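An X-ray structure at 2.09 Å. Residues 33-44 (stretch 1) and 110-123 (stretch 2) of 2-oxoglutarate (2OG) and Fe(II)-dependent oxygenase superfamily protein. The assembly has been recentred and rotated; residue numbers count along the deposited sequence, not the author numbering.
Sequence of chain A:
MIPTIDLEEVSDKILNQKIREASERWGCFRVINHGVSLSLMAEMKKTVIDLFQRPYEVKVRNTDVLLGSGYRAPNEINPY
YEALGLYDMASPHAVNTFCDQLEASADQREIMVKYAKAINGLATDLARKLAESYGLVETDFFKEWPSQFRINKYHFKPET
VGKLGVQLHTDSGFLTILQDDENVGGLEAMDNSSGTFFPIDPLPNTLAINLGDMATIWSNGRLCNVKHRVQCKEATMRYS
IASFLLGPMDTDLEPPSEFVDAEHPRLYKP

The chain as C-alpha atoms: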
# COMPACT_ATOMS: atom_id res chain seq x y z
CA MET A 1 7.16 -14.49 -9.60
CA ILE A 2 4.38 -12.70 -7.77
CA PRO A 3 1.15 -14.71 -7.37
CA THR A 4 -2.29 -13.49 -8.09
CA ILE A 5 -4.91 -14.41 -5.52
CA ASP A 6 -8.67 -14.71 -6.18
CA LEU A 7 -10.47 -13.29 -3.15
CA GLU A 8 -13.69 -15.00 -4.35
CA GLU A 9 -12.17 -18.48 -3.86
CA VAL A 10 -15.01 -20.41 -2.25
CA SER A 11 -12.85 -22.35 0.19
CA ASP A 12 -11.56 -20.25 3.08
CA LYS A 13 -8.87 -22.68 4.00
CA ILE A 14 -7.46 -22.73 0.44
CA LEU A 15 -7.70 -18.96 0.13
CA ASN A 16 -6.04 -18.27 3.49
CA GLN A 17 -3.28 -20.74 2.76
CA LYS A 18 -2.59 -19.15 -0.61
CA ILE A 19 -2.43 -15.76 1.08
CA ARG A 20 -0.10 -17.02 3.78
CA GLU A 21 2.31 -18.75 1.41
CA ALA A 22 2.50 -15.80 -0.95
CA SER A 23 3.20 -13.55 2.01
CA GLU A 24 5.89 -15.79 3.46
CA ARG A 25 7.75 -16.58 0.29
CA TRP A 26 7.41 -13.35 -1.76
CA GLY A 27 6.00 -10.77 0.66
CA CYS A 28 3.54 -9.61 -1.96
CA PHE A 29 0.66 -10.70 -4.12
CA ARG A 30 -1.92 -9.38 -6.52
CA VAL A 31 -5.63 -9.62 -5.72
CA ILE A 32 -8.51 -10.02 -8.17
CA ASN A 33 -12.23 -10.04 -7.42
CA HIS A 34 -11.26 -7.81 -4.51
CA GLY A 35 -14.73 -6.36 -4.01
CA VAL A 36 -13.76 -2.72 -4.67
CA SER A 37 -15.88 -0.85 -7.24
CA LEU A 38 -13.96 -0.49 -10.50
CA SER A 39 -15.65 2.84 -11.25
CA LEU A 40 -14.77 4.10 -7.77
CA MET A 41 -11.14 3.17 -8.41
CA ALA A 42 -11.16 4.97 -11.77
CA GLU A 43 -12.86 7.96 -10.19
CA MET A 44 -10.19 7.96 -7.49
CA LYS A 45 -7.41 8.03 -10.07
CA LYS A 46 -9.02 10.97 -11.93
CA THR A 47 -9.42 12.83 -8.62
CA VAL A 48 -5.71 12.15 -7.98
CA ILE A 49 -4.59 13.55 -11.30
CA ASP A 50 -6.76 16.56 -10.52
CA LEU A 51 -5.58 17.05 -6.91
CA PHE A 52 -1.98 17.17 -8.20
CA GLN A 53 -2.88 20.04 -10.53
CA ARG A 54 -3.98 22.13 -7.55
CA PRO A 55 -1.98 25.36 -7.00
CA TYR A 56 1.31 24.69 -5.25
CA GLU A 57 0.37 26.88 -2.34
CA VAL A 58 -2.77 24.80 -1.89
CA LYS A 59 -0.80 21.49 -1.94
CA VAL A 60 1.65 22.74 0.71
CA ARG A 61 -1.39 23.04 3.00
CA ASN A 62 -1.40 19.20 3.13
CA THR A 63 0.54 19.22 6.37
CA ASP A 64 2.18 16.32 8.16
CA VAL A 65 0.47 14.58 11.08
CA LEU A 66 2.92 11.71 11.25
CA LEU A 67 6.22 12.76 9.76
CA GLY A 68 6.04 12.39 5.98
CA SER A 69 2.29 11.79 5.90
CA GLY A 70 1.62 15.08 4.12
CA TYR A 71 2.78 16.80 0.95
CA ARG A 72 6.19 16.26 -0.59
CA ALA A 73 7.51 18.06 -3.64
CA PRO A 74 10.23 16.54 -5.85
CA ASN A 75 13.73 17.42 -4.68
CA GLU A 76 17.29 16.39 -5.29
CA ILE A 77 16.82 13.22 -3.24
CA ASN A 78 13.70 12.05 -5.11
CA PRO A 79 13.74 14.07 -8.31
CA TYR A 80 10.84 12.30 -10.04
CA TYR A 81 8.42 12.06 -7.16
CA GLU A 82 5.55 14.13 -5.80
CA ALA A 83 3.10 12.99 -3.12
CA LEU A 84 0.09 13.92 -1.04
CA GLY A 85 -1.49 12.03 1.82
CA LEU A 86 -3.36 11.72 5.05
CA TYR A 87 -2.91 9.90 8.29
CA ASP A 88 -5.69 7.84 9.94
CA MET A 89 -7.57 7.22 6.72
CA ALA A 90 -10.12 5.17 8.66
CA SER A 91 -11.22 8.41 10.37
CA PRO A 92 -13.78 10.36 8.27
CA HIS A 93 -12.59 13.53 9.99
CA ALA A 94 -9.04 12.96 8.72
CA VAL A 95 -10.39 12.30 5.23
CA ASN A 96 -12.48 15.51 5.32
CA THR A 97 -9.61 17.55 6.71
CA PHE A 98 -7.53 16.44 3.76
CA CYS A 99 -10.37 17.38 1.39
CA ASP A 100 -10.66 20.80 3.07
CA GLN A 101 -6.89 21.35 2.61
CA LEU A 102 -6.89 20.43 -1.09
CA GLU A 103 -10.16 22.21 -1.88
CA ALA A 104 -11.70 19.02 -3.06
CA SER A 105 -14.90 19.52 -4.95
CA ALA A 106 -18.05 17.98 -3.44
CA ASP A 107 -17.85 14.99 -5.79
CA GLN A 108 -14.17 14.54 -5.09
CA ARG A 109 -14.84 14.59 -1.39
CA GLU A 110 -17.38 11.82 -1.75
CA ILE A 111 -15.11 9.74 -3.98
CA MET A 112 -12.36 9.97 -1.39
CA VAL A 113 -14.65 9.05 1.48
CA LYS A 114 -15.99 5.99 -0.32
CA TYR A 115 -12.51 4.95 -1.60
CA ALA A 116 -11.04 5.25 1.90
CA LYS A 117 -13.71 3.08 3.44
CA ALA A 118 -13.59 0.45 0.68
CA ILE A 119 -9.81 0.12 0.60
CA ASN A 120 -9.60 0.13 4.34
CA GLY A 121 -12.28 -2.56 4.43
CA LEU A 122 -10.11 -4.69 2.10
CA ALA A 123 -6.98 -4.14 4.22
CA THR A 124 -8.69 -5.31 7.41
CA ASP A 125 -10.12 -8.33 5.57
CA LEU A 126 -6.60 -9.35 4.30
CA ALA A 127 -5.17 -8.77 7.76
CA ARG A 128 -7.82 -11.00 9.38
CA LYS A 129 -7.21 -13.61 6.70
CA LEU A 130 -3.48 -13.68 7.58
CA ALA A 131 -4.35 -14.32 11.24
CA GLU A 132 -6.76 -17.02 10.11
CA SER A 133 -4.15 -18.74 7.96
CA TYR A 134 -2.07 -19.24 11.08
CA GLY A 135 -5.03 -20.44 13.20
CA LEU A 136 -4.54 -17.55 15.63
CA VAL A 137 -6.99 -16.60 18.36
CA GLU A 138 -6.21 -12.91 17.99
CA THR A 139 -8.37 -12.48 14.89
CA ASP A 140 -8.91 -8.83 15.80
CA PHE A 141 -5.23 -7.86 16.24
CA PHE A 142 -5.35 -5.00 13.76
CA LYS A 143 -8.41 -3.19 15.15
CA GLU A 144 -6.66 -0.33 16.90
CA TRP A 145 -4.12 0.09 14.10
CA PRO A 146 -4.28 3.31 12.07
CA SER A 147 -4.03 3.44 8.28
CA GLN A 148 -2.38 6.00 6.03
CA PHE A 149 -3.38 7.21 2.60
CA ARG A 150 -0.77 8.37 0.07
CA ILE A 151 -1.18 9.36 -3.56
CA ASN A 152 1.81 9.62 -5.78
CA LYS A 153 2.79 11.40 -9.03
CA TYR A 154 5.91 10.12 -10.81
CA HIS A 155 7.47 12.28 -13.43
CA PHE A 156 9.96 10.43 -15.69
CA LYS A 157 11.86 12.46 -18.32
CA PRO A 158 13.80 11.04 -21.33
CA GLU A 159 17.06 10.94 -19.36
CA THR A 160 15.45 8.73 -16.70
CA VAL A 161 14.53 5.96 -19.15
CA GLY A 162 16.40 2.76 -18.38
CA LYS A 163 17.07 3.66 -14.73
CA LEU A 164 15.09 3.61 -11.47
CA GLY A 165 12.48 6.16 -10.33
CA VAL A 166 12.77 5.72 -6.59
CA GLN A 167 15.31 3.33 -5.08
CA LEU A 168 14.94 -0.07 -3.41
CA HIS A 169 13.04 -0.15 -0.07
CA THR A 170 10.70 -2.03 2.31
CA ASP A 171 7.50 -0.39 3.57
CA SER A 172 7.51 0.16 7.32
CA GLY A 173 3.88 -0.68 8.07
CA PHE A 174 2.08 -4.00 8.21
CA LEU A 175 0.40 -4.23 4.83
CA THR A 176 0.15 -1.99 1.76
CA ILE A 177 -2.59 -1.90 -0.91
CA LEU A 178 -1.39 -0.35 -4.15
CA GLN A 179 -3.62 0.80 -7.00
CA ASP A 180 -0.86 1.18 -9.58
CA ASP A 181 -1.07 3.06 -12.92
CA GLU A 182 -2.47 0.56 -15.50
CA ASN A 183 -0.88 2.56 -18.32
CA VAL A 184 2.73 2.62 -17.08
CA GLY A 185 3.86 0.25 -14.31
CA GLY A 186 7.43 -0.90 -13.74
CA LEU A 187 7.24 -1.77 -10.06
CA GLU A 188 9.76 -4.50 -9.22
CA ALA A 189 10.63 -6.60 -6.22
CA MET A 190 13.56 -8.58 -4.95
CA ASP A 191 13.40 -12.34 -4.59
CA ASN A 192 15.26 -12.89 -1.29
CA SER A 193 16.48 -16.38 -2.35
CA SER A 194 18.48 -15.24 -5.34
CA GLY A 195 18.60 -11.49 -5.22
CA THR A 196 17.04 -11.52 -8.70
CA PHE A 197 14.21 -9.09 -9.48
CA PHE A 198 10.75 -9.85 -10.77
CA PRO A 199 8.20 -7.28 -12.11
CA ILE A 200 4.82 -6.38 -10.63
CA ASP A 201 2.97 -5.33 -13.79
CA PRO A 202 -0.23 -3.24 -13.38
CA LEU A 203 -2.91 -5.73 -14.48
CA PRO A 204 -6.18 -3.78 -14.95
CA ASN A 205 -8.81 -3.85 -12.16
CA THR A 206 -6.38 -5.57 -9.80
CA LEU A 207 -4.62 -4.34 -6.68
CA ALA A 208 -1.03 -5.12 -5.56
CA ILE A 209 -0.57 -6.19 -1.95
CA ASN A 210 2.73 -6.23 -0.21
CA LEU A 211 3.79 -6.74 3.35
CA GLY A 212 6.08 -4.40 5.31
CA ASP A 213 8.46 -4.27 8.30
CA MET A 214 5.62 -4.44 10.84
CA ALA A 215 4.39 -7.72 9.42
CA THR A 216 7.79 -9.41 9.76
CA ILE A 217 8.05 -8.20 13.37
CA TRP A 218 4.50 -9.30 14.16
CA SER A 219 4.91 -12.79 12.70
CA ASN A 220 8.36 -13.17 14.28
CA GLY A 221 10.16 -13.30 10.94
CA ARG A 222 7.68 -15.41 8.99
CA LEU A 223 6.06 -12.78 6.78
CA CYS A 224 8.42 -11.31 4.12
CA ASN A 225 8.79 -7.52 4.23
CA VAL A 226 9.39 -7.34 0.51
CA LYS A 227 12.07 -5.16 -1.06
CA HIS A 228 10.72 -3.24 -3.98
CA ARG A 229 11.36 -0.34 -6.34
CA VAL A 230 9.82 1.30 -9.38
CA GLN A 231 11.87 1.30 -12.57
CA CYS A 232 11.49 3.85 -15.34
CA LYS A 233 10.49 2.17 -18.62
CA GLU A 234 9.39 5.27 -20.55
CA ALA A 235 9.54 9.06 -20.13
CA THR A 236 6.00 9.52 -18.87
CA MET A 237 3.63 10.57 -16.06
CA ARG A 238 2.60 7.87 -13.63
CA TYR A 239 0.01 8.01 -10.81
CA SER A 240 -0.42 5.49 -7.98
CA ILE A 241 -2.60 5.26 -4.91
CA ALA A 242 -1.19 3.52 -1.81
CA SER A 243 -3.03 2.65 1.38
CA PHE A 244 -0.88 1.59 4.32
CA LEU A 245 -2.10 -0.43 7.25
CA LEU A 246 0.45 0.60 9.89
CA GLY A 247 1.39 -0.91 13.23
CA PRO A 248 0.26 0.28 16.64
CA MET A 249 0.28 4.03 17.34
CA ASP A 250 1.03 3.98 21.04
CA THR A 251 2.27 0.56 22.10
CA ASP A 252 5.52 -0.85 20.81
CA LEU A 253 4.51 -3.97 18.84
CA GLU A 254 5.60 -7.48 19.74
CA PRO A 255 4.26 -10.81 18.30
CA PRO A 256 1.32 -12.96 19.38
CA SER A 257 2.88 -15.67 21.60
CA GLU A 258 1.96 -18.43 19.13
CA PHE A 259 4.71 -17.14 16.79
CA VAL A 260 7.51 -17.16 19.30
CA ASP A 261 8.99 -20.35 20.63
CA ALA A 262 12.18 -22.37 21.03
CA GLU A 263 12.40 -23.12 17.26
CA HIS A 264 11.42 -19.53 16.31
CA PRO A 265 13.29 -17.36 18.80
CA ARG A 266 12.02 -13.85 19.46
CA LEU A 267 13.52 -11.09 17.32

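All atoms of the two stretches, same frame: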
# COMPACT_ATOMS: atom_id res chain seq x y z
N ASN A 33 -10.91 -9.92 -8.04
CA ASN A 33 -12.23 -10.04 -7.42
C ASN A 33 -12.20 -9.54 -5.99
O ASN A 33 -12.76 -10.15 -5.08
CB ASN A 33 -12.72 -11.48 -7.49
CG ASN A 33 -12.66 -12.05 -8.91
OD1 ASN A 33 -12.71 -11.30 -9.90
ND2 ASN A 33 -12.51 -13.37 -9.01
N HIS A 34 -11.53 -8.41 -5.81
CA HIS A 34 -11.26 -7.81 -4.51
C HIS A 34 -12.44 -7.13 -3.84
O HIS A 34 -12.31 -6.61 -2.73
CB HIS A 34 -10.10 -6.84 -4.64
CG HIS A 34 -10.13 -6.03 -5.89
ND1 HIS A 34 -11.12 -5.09 -6.14
CD2 HIS A 34 -9.30 -5.99 -6.96
CE1 HIS A 34 -10.90 -4.53 -7.31
NE2 HIS A 34 -9.80 -5.05 -7.83
N GLY A 35 -13.55 -7.01 -4.55
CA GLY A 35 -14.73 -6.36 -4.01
C GLY A 35 -14.77 -4.83 -4.04
O GLY A 35 -15.73 -4.24 -3.59
N VAL A 36 -13.74 -4.18 -4.56
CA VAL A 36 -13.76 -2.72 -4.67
C VAL A 36 -14.31 -2.27 -6.02
O VAL A 36 -13.88 -2.78 -7.07
CB VAL A 36 -12.36 -2.12 -4.49
CG1 VAL A 36 -12.44 -0.60 -4.49
CG2 VAL A 36 -11.75 -2.61 -3.17
N SER A 37 -15.27 -1.35 -6.00
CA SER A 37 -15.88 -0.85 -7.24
C SER A 37 -14.84 -0.36 -8.24
O SER A 37 -14.01 0.49 -7.92
CB SER A 37 -16.85 0.29 -6.92
OG SER A 37 -17.04 1.11 -8.07
N LEU A 38 -14.92 -0.85 -9.48
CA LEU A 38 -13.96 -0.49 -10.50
C LEU A 38 -14.12 0.99 -10.88
O LEU A 38 -13.14 1.70 -11.05
CB LEU A 38 -14.17 -1.37 -11.73
CG LEU A 38 -13.55 -2.78 -11.78
CD1 LEU A 38 -14.03 -3.60 -10.63
CD2 LEU A 38 -14.02 -3.46 -13.06
N SER A 39 -15.36 1.45 -10.93
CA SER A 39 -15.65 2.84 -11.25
C SER A 39 -15.14 3.76 -10.16
O SER A 39 -14.60 4.83 -10.44
CB SER A 39 -17.16 3.03 -11.47
OG SER A 39 -17.57 2.43 -12.68
N LEU A 40 -15.29 3.33 -8.90
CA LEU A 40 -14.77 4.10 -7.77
C LEU A 40 -13.24 4.22 -7.85
O LEU A 40 -12.67 5.28 -7.57
CB LEU A 40 -15.16 3.44 -6.45
CG LEU A 40 -14.57 4.10 -5.20
CD1 LEU A 40 -14.92 5.58 -5.15
CD2 LEU A 40 -14.98 3.35 -3.94
N MET A 41 -12.58 3.14 -8.25
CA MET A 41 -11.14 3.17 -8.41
C MET A 41 -10.75 4.13 -9.53
O MET A 41 -9.81 4.91 -9.39
CB MET A 41 -10.62 1.76 -8.71
CG MET A 41 -10.63 0.84 -7.48
SD MET A 41 -10.17 -0.85 -7.90
CE MET A 41 -8.61 -0.68 -8.77
N ALA A 42 -11.49 4.09 -10.64
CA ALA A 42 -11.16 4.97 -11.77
C ALA A 42 -11.43 6.40 -11.38
O ALA A 42 -10.66 7.30 -11.72
CB ALA A 42 -11.92 4.57 -13.01
N GLU A 43 -12.51 6.61 -10.63
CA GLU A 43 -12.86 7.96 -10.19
C GLU A 43 -11.80 8.47 -9.21
O GLU A 43 -11.53 9.69 -9.12
CB GLU A 43 -14.26 7.98 -9.54
CG GLU A 43 -15.33 8.03 -10.63
CD GLU A 43 -16.69 7.58 -10.17
OE1 GLU A 43 -16.89 7.35 -8.95
OE2 GLU A 43 -17.56 7.39 -11.04
N MET A 44 -11.24 7.56 -8.42
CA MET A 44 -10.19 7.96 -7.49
C MET A 44 -8.96 8.40 -8.27
O MET A 44 -8.36 9.43 -7.95
CB MET A 44 -9.86 6.84 -6.51
CG MET A 44 -8.83 7.26 -5.45
SD MET A 44 -9.45 8.46 -4.27
CE MET A 44 -8.17 9.71 -4.31
N GLU A 110 -16.60 13.04 -1.94
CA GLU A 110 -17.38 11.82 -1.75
C GLU A 110 -16.66 10.59 -2.30
O GLU A 110 -16.75 9.49 -1.73
CB GLU A 110 -18.74 11.98 -2.41
CG GLU A 110 -19.83 12.45 -1.46
CD GLU A 110 -21.22 12.26 -2.03
OE1 GLU A 110 -21.32 11.93 -3.23
OE2 GLU A 110 -22.22 12.44 -1.29
N ILE A 111 -15.93 10.78 -3.40
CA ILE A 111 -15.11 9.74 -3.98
C ILE A 111 -14.04 9.26 -2.99
O ILE A 111 -13.82 8.06 -2.81
CB ILE A 111 -14.46 10.22 -5.28
CG1 ILE A 111 -15.56 10.43 -6.33
CG2 ILE A 111 -13.39 9.22 -5.76
CD1 ILE A 111 -15.09 11.14 -7.58
N MET A 112 -13.42 10.22 -2.34
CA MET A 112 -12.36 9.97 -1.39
C MET A 112 -12.89 9.21 -0.18
O MET A 112 -12.27 8.27 0.32
CB MET A 112 -11.75 11.30 -0.95
CG MET A 112 -10.36 11.20 -0.40
SD MET A 112 -9.18 11.68 -1.65
CE MET A 112 -9.95 13.16 -2.29
N VAL A 113 -14.04 9.63 0.29
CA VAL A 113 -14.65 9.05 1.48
C VAL A 113 -15.03 7.59 1.23
O VAL A 113 -14.81 6.73 2.09
CB VAL A 113 -15.89 9.89 1.92
CG1 VAL A 113 -16.80 9.12 2.90
CG2 VAL A 113 -15.41 11.20 2.51
N LYS A 114 -15.56 7.33 0.04
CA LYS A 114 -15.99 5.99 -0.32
C LYS A 114 -14.78 5.09 -0.70
O LYS A 114 -14.80 3.88 -0.47
CB LYS A 114 -17.02 6.06 -1.45
CG LYS A 114 -18.37 6.67 -1.00
CD LYS A 114 -18.72 6.29 0.46
CE LYS A 114 -19.78 7.24 1.09
NZ LYS A 114 -20.39 6.75 2.36
N TYR A 115 -13.75 5.67 -1.33
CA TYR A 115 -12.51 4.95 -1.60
C TYR A 115 -11.80 4.54 -0.30
O TYR A 115 -11.37 3.40 -0.15
CB TYR A 115 -11.56 5.79 -2.43
CG TYR A 115 -10.37 5.03 -2.94
CD1 TYR A 115 -10.42 4.37 -4.16
CD2 TYR A 115 -9.18 4.96 -2.21
CE1 TYR A 115 -9.31 3.68 -4.65
CE2 TYR A 115 -8.09 4.27 -2.68
CZ TYR A 115 -8.16 3.64 -3.90
OH TYR A 115 -7.07 2.95 -4.37
N ALA A 116 -11.67 5.49 0.61
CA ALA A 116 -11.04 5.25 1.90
C ALA A 116 -11.70 4.09 2.63
O ALA A 116 -11.01 3.21 3.16
CB ALA A 116 -11.09 6.51 2.78
N LYS A 117 -13.02 4.07 2.64
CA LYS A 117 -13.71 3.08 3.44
C LYS A 117 -13.62 1.71 2.76
O LYS A 117 -13.43 0.71 3.42
CB LYS A 117 -15.16 3.53 3.66
CG LYS A 117 -16.23 2.47 3.78
CD LYS A 117 -17.52 3.19 4.27
CE LYS A 117 -18.74 2.30 4.37
NZ LYS A 117 -18.65 1.45 5.58
N ALA A 118 -13.68 1.69 1.43
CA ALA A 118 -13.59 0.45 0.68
C ALA A 118 -12.21 -0.18 0.76
O ALA A 118 -12.09 -1.39 0.92
CB ALA A 118 -13.95 0.69 -0.78
N ILE A 119 -11.17 0.63 0.62
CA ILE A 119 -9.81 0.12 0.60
C ILE A 119 -9.41 -0.32 1.97
O ILE A 119 -8.74 -1.34 2.14
CB ILE A 119 -8.82 1.16 0.06
CG1 ILE A 119 -9.01 1.23 -1.44
CG2 ILE A 119 -7.44 0.71 0.26
CD1 ILE A 119 -8.69 -0.07 -2.12
N ASN A 120 -9.84 0.45 2.96
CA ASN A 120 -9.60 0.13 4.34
C ASN A 120 -10.33 -1.15 4.77
O ASN A 120 -9.87 -1.91 5.63
CB ASN A 120 -10.01 1.30 5.21
CG ASN A 120 -9.62 1.12 6.62
OD1 ASN A 120 -8.47 1.35 6.99
ND2 ASN A 120 -10.58 0.71 7.45
N GLY A 121 -11.49 -1.37 4.15
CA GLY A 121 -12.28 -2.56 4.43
C GLY A 121 -11.50 -3.77 3.91
O GLY A 121 -11.43 -4.82 4.59
N LEU A 122 -10.92 -3.63 2.72
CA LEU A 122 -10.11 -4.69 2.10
C LEU A 122 -8.86 -5.02 2.92
O LEU A 122 -8.47 -6.19 3.04
CB LEU A 122 -9.71 -4.30 0.68
CG LEU A 122 -8.77 -5.26 -0.08
CD1 LEU A 122 -9.39 -6.64 -0.18
CD2 LEU A 122 -8.42 -4.78 -1.46
N ALA A 123 -8.22 -3.98 3.46
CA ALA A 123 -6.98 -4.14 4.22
C ALA A 123 -7.23 -4.91 5.51
O ALA A 123 -6.43 -5.77 5.90
CB ALA A 123 -6.35 -2.78 4.53

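The contact centres on Leu40, whose side chain fits as a knob into a hole formed by Ile111, Lys114, Tyr115 and Ala118. Its CA-to-CB bond points sideways, but the t, p rotamer brings the branched end nearer to the second helix: Leu40 CD1 lies 4.0 Å from Ile111 CG2, and Leu40 CD2 is 4.3 Å from Ala118 CB. The small alanine leaves the helix surface low here, and Leu40 CD2 comes within 3.5 Å of the backbone atom Lys114 O.

Next to this knob, Met44 covers the Tyr115 ring. Met44 CG stands 3.6 Å from the ring centroid and 13° off its normal, a CH-pi contact over the face; Met44 SD, at 4.2 Å from the centroid and 27° off the normal, adds a sulfur-aromatic contact on that face. Farther out on the same side of the ring, Met44 CE lies 3.5 Å from Met112 SD, a span that suits a long, flexible side chain. Met41 meets the ring at its edge, with Met41 CA 4.2 Å from Tyr115 CE1. The buried tyrosine keeps its hydroxyl satisfied by a hydrogen bond elsewhere in the structure.

Toward the loop, Val36 extends the apolar seam: Val36 CG1 is 4.2 Å from Ala118 CB, while Val36 CG2 is 4.1 Å from Ile119 CD1 and 4.3 Å from Leu122 CD2. His34 points its CB toward Leu122, but its ring leads away, and Val36 N donates to His34 ND1 at 3.2 Å, bracing the turn. Ser37 then caps the first helix, accepting from Leu40 N at Ser37 OG (2.9 Å).

At the margin, the closest approach of Glu43 is Glu43 CB to Ile111 CD1, 3.8 Å, and the end of Lys114 leads away. No hydrogen bond crosses between the stretches; packing buries 616 Å², summed over both sides, with the helix axes 9.6 Å apart at closest approach.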